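Local atomic coordinates of glutamine cyclotransferase (PDB entry 6QQL), a protein that probably catalyses the zinc-dependent cyclisation of N-terminal glutamine to pyroglutamate in peptides and proteins, as a bacterial type II glutaminyl cyclase. Residues A[111-119]-A[280-288]; A[209-218]-A[240-250]. All coordinates share one frame; numbering follows the deposited sequence.

Interaction 1 (A[111-119]-A[280-288]); sequences TRPVCDQDA and DHWHTQRDN. With ZN (zinc ion), chain C.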
# COMPACT_ATOMS: atom_id res chain seq x y z
N THR A 111 6.43 -0.68 9.52
CA THR A 111 7.19 -1.91 9.39
C THR A 111 6.85 -2.82 10.56
O THR A 111 6.65 -2.35 11.68
CB THR A 111 8.70 -1.64 9.34
OG1 THR A 111 8.98 -0.64 8.34
CG2 THR A 111 9.50 -2.94 9.07
N ARG A 112 6.72 -4.11 10.28
CA ARG A 112 6.58 -5.09 11.34
C ARG A 112 7.83 -5.09 12.21
O ARG A 112 8.94 -4.98 11.69
CB ARG A 112 6.33 -6.48 10.74
CG ARG A 112 6.18 -7.59 11.78
CD ARG A 112 5.33 -8.71 11.24
NE ARG A 112 5.01 -9.76 12.20
CZ ARG A 112 4.08 -9.65 13.14
NH1 ARG A 112 3.39 -8.52 13.27
NH2 ARG A 112 3.84 -10.67 13.96
N PRO A 113 7.69 -5.17 13.54
CA PRO A 113 8.85 -4.98 14.43
C PRO A 113 9.83 -6.14 14.45
O PRO A 113 10.86 -6.04 15.13
CB PRO A 113 8.19 -4.83 15.81
CG PRO A 113 6.77 -4.53 15.55
CD PRO A 113 6.43 -5.25 14.30
N VAL A 114 9.52 -7.24 13.76
CA VAL A 114 10.28 -8.48 13.87
C VAL A 114 10.18 -9.24 12.56
O VAL A 114 9.14 -9.22 11.90
CB VAL A 114 9.75 -9.36 15.00
CG1 VAL A 114 10.31 -8.91 16.32
CG2 VAL A 114 8.23 -9.27 15.00
N CYS A 115 11.27 -9.91 12.19
CA CYS A 115 11.23 -10.92 11.13
C CYS A 115 10.91 -12.28 11.76
O CYS A 115 11.76 -13.15 11.95
CB CYS A 115 12.52 -10.92 10.32
SG CYS A 115 14.13 -10.59 11.15
N ASP A 116 9.62 -12.45 12.09
CA ASP A 116 9.07 -13.66 12.70
C ASP A 116 9.24 -14.91 11.86
O ASP A 116 9.03 -16.02 12.36
CB ASP A 116 7.58 -13.53 12.90
CG ASP A 116 7.23 -12.30 13.59
OD1 ASP A 116 7.65 -12.18 14.75
OD2 ASP A 116 6.57 -11.46 12.95
N GLN A 117 9.49 -14.75 10.57
CA GLN A 117 9.51 -15.86 9.63
C GLN A 117 10.88 -16.03 9.00
O GLN A 117 10.99 -16.58 7.91
CB GLN A 117 8.46 -15.62 8.55
CG GLN A 117 7.12 -15.12 9.07
CD GLN A 117 6.16 -16.24 9.34
OE1 GLN A 117 6.12 -17.23 8.61
NE2 GLN A 117 5.39 -16.11 10.41
N ASP A 118 11.93 -15.55 9.67
CA ASP A 118 13.28 -15.72 9.17
C ASP A 118 13.68 -17.19 9.21
O ASP A 118 13.29 -17.92 10.12
CB ASP A 118 14.27 -14.89 9.99
CG ASP A 118 15.61 -14.65 9.27
OD1 ASP A 118 15.66 -13.79 8.35
OD2 ASP A 118 16.61 -15.32 9.64
N ALA A 119 14.45 -17.62 8.20
CA ALA A 119 14.88 -19.01 8.17
C ALA A 119 15.68 -19.38 9.41
O ALA A 119 15.63 -20.53 9.86
CB ALA A 119 15.72 -19.28 6.92
N ASP A 280 9.17 -15.43 -0.31
CA ASP A 280 10.00 -15.93 0.79
C ASP A 280 10.66 -14.82 1.60
O ASP A 280 11.11 -15.08 2.72
CB ASP A 280 11.06 -16.85 0.24
CG ASP A 280 10.53 -17.74 -0.84
OD1 ASP A 280 9.40 -18.26 -0.71
OD2 ASP A 280 11.23 -17.86 -1.87
N HIS A 281 10.67 -13.59 1.11
CA HIS A 281 11.27 -12.50 1.87
C HIS A 281 10.34 -11.96 2.95
O HIS A 281 10.77 -11.13 3.76
CB HIS A 281 11.66 -11.37 0.93
CG HIS A 281 10.48 -10.75 0.26
ND1 HIS A 281 9.63 -11.46 -0.56
CD2 HIS A 281 9.97 -9.49 0.33
CE1 HIS A 281 8.66 -10.66 -0.98
NE2 HIS A 281 8.85 -9.46 -0.46
N TRP A 282 9.10 -12.44 2.99
CA TRP A 282 8.06 -11.84 3.82
C TRP A 282 8.36 -12.03 5.30
O TRP A 282 8.61 -13.15 5.76
CB TRP A 282 6.72 -12.46 3.45
CG TRP A 282 5.61 -12.16 4.35
CD1 TRP A 282 4.97 -10.96 4.50
CD2 TRP A 282 4.93 -13.09 5.22
NE1 TRP A 282 3.97 -11.08 5.43
CE2 TRP A 282 3.91 -12.37 5.88
CE3 TRP A 282 5.10 -14.45 5.50
CZ2 TRP A 282 3.05 -12.98 6.81
CZ3 TRP A 282 4.25 -15.05 6.44
CH2 TRP A 282 3.24 -14.31 7.07
N HIS A 283 8.34 -10.92 6.05
CA HIS A 283 8.62 -10.93 7.48
C HIS A 283 9.92 -11.68 7.76
O HIS A 283 10.03 -12.50 8.68
CB HIS A 283 7.43 -11.49 8.25
CG HIS A 283 6.22 -10.62 8.15
ND1 HIS A 283 4.99 -11.00 8.64
CD2 HIS A 283 6.05 -9.39 7.61
CE1 HIS A 283 4.11 -10.04 8.40
NE2 HIS A 283 4.73 -9.05 7.77
N THR A 284 10.93 -11.32 6.99
CA THR A 284 12.20 -12.01 6.85
C THR A 284 13.26 -10.94 6.66
O THR A 284 13.01 -9.91 6.02
CB THR A 284 12.15 -12.97 5.64
OG1 THR A 284 11.52 -14.20 6.01
CG2 THR A 284 13.51 -13.21 5.01
N GLN A 285 14.45 -11.18 7.21
CA GLN A 285 15.53 -10.21 7.06
C GLN A 285 15.84 -9.91 5.60
O GLN A 285 16.42 -8.86 5.31
CB GLN A 285 16.75 -10.73 7.81
CG GLN A 285 17.62 -9.66 8.45
CD GLN A 285 18.89 -10.26 9.09
OE1 GLN A 285 19.13 -11.47 9.00
NE2 GLN A 285 19.70 -9.40 9.73
N ARG A 286 15.48 -10.80 4.67
CA ARG A 286 15.66 -10.55 3.24
C ARG A 286 14.68 -9.51 2.68
O ARG A 286 14.89 -9.04 1.56
CB ARG A 286 15.55 -11.85 2.43
CG ARG A 286 16.86 -12.62 2.21
CD ARG A 286 17.37 -13.21 3.53
NE ARG A 286 16.46 -14.19 4.12
CZ ARG A 286 16.65 -14.80 5.29
NH1 ARG A 286 17.73 -14.56 6.01
NH2 ARG A 286 15.74 -15.68 5.73
N ASP A 287 13.61 -9.17 3.40
CA ASP A 287 12.81 -8.05 2.93
C ASP A 287 13.63 -6.79 3.13
O ASP A 287 13.56 -6.15 4.19
CB ASP A 287 11.44 -7.97 3.61
CG ASP A 287 10.55 -6.79 3.07
OD1 ASP A 287 10.94 -6.12 2.08
OD2 ASP A 287 9.45 -6.56 3.61
N ASN A 288 14.44 -6.45 2.13
CA ASN A 288 15.29 -5.27 2.18
C ASN A 288 15.52 -4.82 0.75
O ASN A 288 15.03 -5.42 -0.21
CB ASN A 288 16.62 -5.54 2.88
CG ASN A 288 17.44 -6.65 2.22
OD1 ASN A 288 17.81 -6.55 1.05
ND2 ASN A 288 17.79 -7.66 2.99
ZN ZN C . 3.70 -7.53 6.79
O HOH W 1 19.45 -13.89 8.33
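The imidazole of H283 is sandwiched. R112 CD sits over the centre of one face, 3.4 Å from the ring centroid and 11° off its normal, a CH-pi contact. W282 NE1 lies over the centre of the opposite face. H283 NE2 binds the zinc ion at 2.1 Å, and H283 ND1 is hydrogen-bonded to the hydroxyl of Y171. Both nitrogens are thus engaged, which fixes the rotation of the ring. R112 reaches the face because CG is anti to the backbone N (chi1 179°) and the chain runs extended to NE. Beyond it, R112 NH1 is hydrogen-bonded to the backbone oxygens of D167 and G169. The amide of Q117 comes obliquely to the indole of W282, with Q117 OE1 3.6 Å from W282 CZ3.

Two hydrogen bonds join the loops. Q117 N donates to H283 O at 3.0 Å. Q285 N donates to D118 OD1 at 3.1 Å and meets it on the anti side. The same OD1 of D118 lies over the face of the R286 guanidinium, 3.2 Å from R286 NH1. This salt bridge is therefore one of charge alone, since no N-H points at the oxygen. A water bonds Q285 OE1 and, weakly, D118 OD2.

The arrangement belongs to the single-zinc site of this M28-type fold. D133 and D167 complete the protein ligands. The 111-119 loop follows strand 102-108 and precedes helix 131-149, which W282 touches through D133. The 280-288 loop runs between strand 264-268 and helix 294-311.

Interaction 2 (A[209-218]-A[240-250]); sequences ATFYWEYFSK and YFIQADGGALT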
# COMPACT_ATOMS: atom_id res chain seq x y z
N ALA A 209 7.61 -11.15 -8.43
CA ALA A 209 6.31 -11.13 -7.77
C ALA A 209 5.20 -11.60 -8.70
O ALA A 209 5.24 -11.40 -9.92
CB ALA A 209 6.00 -9.72 -7.27
N THR A 210 4.15 -12.18 -8.10
CA THR A 210 2.99 -12.69 -8.82
C THR A 210 1.74 -12.05 -8.24
O THR A 210 1.45 -12.22 -7.05
CB THR A 210 2.87 -14.22 -8.71
OG1 THR A 210 2.79 -14.61 -7.33
CG2 THR A 210 4.08 -14.92 -9.29
N PHE A 211 0.98 -11.33 -9.06
CA PHE A 211 -0.25 -10.68 -8.63
C PHE A 211 -1.45 -11.43 -9.22
O PHE A 211 -1.81 -11.22 -10.39
CB PHE A 211 -0.24 -9.21 -9.01
CG PHE A 211 1.00 -8.49 -8.57
CD1 PHE A 211 1.30 -8.37 -7.22
CD2 PHE A 211 1.86 -7.94 -9.50
CE1 PHE A 211 2.44 -7.72 -6.81
CE2 PHE A 211 3.02 -7.27 -9.08
CZ PHE A 211 3.30 -7.17 -7.75
N TYR A 212 -2.07 -12.27 -8.39
CA TYR A 212 -3.30 -12.98 -8.71
C TYR A 212 -4.49 -12.24 -8.12
O TYR A 212 -4.34 -11.27 -7.38
CB TYR A 212 -3.26 -14.41 -8.17
CG TYR A 212 -2.14 -15.24 -8.73
CD1 TYR A 212 -2.30 -15.96 -9.91
CD2 TYR A 212 -0.92 -15.33 -8.08
CE1 TYR A 212 -1.27 -16.74 -10.43
CE2 TYR A 212 0.12 -16.10 -8.59
CZ TYR A 212 -0.06 -16.80 -9.76
OH TYR A 212 0.98 -17.56 -10.27
N TRP A 213 -5.68 -12.69 -8.50
CA TRP A 213 -6.94 -12.15 -7.97
C TRP A 213 -7.10 -12.52 -6.49
O TRP A 213 -7.40 -13.67 -6.16
CB TRP A 213 -8.13 -12.69 -8.76
CG TRP A 213 -8.13 -12.39 -10.22
CD1 TRP A 213 -7.58 -11.30 -10.84
CD2 TRP A 213 -8.73 -13.18 -11.26
NE1 TRP A 213 -7.80 -11.38 -12.20
CE2 TRP A 213 -8.51 -12.51 -12.48
CE3 TRP A 213 -9.45 -14.39 -11.26
CZ2 TRP A 213 -8.98 -13.01 -13.69
CZ3 TRP A 213 -9.90 -14.89 -12.48
CH2 TRP A 213 -9.67 -14.20 -13.67
N GLU A 214 -6.90 -11.54 -5.60
CA GLU A 214 -7.24 -11.71 -4.19
C GLU A 214 -8.74 -11.90 -4.06
O GLU A 214 -9.52 -11.21 -4.72
CB GLU A 214 -6.79 -10.49 -3.39
CG GLU A 214 -6.80 -10.68 -1.88
CD GLU A 214 -8.18 -10.54 -1.24
OE1 GLU A 214 -8.55 -11.40 -0.41
OE2 GLU A 214 -8.91 -9.57 -1.57
N TYR A 215 -9.14 -12.86 -3.21
CA TYR A 215 -10.54 -13.31 -3.21
C TYR A 215 -11.51 -12.18 -2.91
O TYR A 215 -12.48 -11.97 -3.65
CB TYR A 215 -10.76 -14.46 -2.24
CG TYR A 215 -12.24 -14.85 -2.23
CD1 TYR A 215 -12.81 -15.47 -3.33
CD2 TYR A 215 -13.05 -14.58 -1.13
CE1 TYR A 215 -14.15 -15.81 -3.34
CE2 TYR A 215 -14.39 -14.93 -1.13
CZ TYR A 215 -14.94 -15.53 -2.24
OH TYR A 215 -16.29 -15.88 -2.25
N PHE A 216 -11.31 -11.47 -1.80
CA PHE A 216 -12.21 -10.39 -1.41
C PHE A 216 -12.26 -9.31 -2.50
O PHE A 216 -13.34 -8.78 -2.83
CB PHE A 216 -11.77 -9.81 -0.07
CG PHE A 216 -11.76 -10.83 1.03
CD1 PHE A 216 -12.81 -11.74 1.18
CD2 PHE A 216 -10.68 -10.92 1.91
CE1 PHE A 216 -12.80 -12.72 2.19
CE2 PHE A 216 -10.65 -11.90 2.92
CZ PHE A 216 -11.73 -12.80 3.05
N SER A 217 -11.10 -8.99 -3.07
CA SER A 217 -11.05 -8.04 -4.17
C SER A 217 -11.92 -8.51 -5.33
O SER A 217 -12.74 -7.75 -5.85
CB SER A 217 -9.61 -7.87 -4.61
OG SER A 217 -8.78 -7.83 -3.47
N LYS A 218 -11.75 -9.78 -5.72
CA LYS A 218 -12.55 -10.37 -6.80
C LYS A 218 -14.02 -10.38 -6.45
O LYS A 218 -14.87 -10.08 -7.30
CB LYS A 218 -12.08 -11.81 -7.05
CG LYS A 218 -12.75 -12.56 -8.22
CD LYS A 218 -12.84 -14.07 -7.88
CE LYS A 218 -13.27 -14.96 -9.05
NZ LYS A 218 -13.76 -16.30 -8.61
N TYR A 240 3.29 -10.51 -14.89
CA TYR A 240 3.16 -10.09 -13.51
C TYR A 240 1.73 -10.11 -13.00
O TYR A 240 1.47 -10.62 -11.90
CB TYR A 240 3.75 -8.68 -13.37
CG TYR A 240 5.26 -8.65 -13.44
CD1 TYR A 240 6.02 -9.23 -12.44
CD2 TYR A 240 5.92 -8.05 -14.50
CE1 TYR A 240 7.40 -9.21 -12.48
CE2 TYR A 240 7.31 -8.03 -14.55
CZ TYR A 240 8.04 -8.62 -13.54
OH TYR A 240 9.43 -8.61 -13.58
N PHE A 241 0.78 -9.58 -13.78
CA PHE A 241 -0.64 -9.60 -13.42
C PHE A 241 -1.30 -10.85 -14.01
O PHE A 241 -1.69 -10.87 -15.18
CB PHE A 241 -1.32 -8.32 -13.88
CG PHE A 241 -0.91 -7.12 -13.07
CD1 PHE A 241 0.31 -6.50 -13.29
CD2 PHE A 241 -1.75 -6.64 -12.07
CE1 PHE A 241 0.69 -5.40 -12.54
CE2 PHE A 241 -1.37 -5.54 -11.31
CZ PHE A 241 -0.15 -4.92 -11.55
N ILE A 242 -1.46 -11.89 -13.19
CA ILE A 242 -1.96 -13.17 -13.67
C ILE A 242 -3.47 -13.24 -13.45
O ILE A 242 -3.96 -13.01 -12.34
CB ILE A 242 -1.23 -14.33 -12.97
CG1 ILE A 242 0.26 -14.00 -12.86
CG2 ILE A 242 -1.40 -15.60 -13.78
CD1 ILE A 242 0.90 -13.64 -14.16
N GLN A 243 -4.20 -13.56 -14.52
CA GLN A 243 -5.66 -13.59 -14.50
C GLN A 243 -6.13 -14.96 -14.05
O GLN A 243 -6.47 -15.85 -14.83
CB GLN A 243 -6.21 -13.19 -15.87
CG GLN A 243 -5.67 -11.83 -16.31
CD GLN A 243 -6.67 -10.99 -17.09
OE1 GLN A 243 -7.75 -10.64 -16.58
NE2 GLN A 243 -6.31 -10.65 -18.33
N ALA A 244 -6.14 -15.14 -12.73
CA ALA A 244 -6.39 -16.42 -12.09
C ALA A 244 -6.52 -16.19 -10.60
O ALA A 244 -5.99 -15.21 -10.07
CB ALA A 244 -5.27 -17.42 -12.39
N ASP A 245 -7.25 -17.07 -9.93
CA ASP A 245 -7.50 -16.92 -8.50
C ASP A 245 -6.20 -17.04 -7.70
O ASP A 245 -5.34 -17.86 -8.01
CB ASP A 245 -8.50 -17.97 -8.03
CG ASP A 245 -9.82 -17.87 -8.77
OD1 ASP A 245 -10.59 -16.92 -8.49
OD2 ASP A 245 -10.07 -18.73 -9.64
N GLY A 246 -6.07 -16.17 -6.69
CA GLY A 246 -4.99 -16.19 -5.73
C GLY A 246 -5.47 -16.58 -4.35
O GLY A 246 -6.05 -17.65 -4.17
N GLY A 247 -5.25 -15.72 -3.35
CA GLY A 247 -5.61 -16.02 -1.98
C GLY A 247 -6.69 -15.11 -1.39
O GLY A 247 -7.09 -14.09 -1.98
N ALA A 248 -7.16 -15.52 -0.21
CA ALA A 248 -8.14 -14.73 0.56
C ALA A 248 -7.36 -14.03 1.67
O ALA A 248 -7.18 -14.57 2.76
CB ALA A 248 -9.25 -15.61 1.11
N LEU A 249 -6.95 -12.81 1.39
CA LEU A 249 -6.00 -12.08 2.22
C LEU A 249 -6.71 -11.01 3.02
O LEU A 249 -7.35 -10.12 2.45
CB LEU A 249 -4.91 -11.48 1.34
CG LEU A 249 -4.28 -12.58 0.46
CD1 LEU A 249 -3.37 -11.99 -0.58
CD2 LEU A 249 -3.53 -13.65 1.27
N THR A 250 -6.56 -11.05 4.33
CA THR A 250 -7.03 -9.93 5.13
C THR A 250 -6.00 -8.81 5.00
O THR A 250 -4.83 -8.99 5.37
CB THR A 250 -7.25 -10.33 6.59
OG1 THR A 250 -7.24 -11.77 6.72
CG2 THR A 250 -8.60 -9.81 7.06
O HOH W 2 -9.51 -15.07 -6.84
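E214 has CG anti to its own nitrogen (chi1 -166°) and then bends at chi2 (-81°). This curls the carboxylate over the start of helix 215-220 and up to L249. W213 has CG anti to its carbonyl carbon (chi1 -59°), which lays the indole over the backbone of Q243 and A244. A244 N lies over the centre of that indole face. Q243 CB is 3.5 Å from W213 CZ2. The side chain of I242 runs alongside that of Y212, with I242 CG1 over the tyrosine face and Y212 CE1 3.5 Å from I242 CB. A244 O is in plane at the tyrosine edge.

The backbones form a short parallel ladder. F211 N donates to Y240 O, and I242 N donates to F211 O. The pairing then shifts by two residues, a beta bulge. Beyond it W213 N donates to A244 O at 3.0 Å, and G246 N to W213 O. The chain between the two strands passes through helices 215-220 and 222-234, a beta-alpha-beta crossover. W229 of the second helix meets the rings of W213 and F241 edge-to-face.

E214 is the N-cap residue. Its OE1 accepts from L249 N at 2.8 Å and from F216 N, which approach from opposite faces of the carboxylate plane. Its OE2 accepts from S217 N and S217 OG, and also bonds H253. Y215 N donates to G247 O at 2.7 Å. K218 NZ reaches D245 OD1 at 3.2 Å, a salt bridge with a weak hydrogen bond. A water donates to both D245 OD1 and W213 O.

In the fold
Interaction 2 is nested along the chain inside the long loop that interaction 1 closes. The two do not touch. Their centres are about 22 Å apart and their nearest atoms about 7 Å. Interaction 1 holds H283, a zinc ligand, so it is part of the metal site. Interaction 2 supplies no ligand, although the side chain of L249 comes to about 11 Å from the zinc ion. Interaction 2 packs on strand 264-268, through F211, F241 and L249 among others, and on helix 294-311, through F211, Y240 and F241. The 280-288 loop of interaction 1 lies between these two elements in the chain.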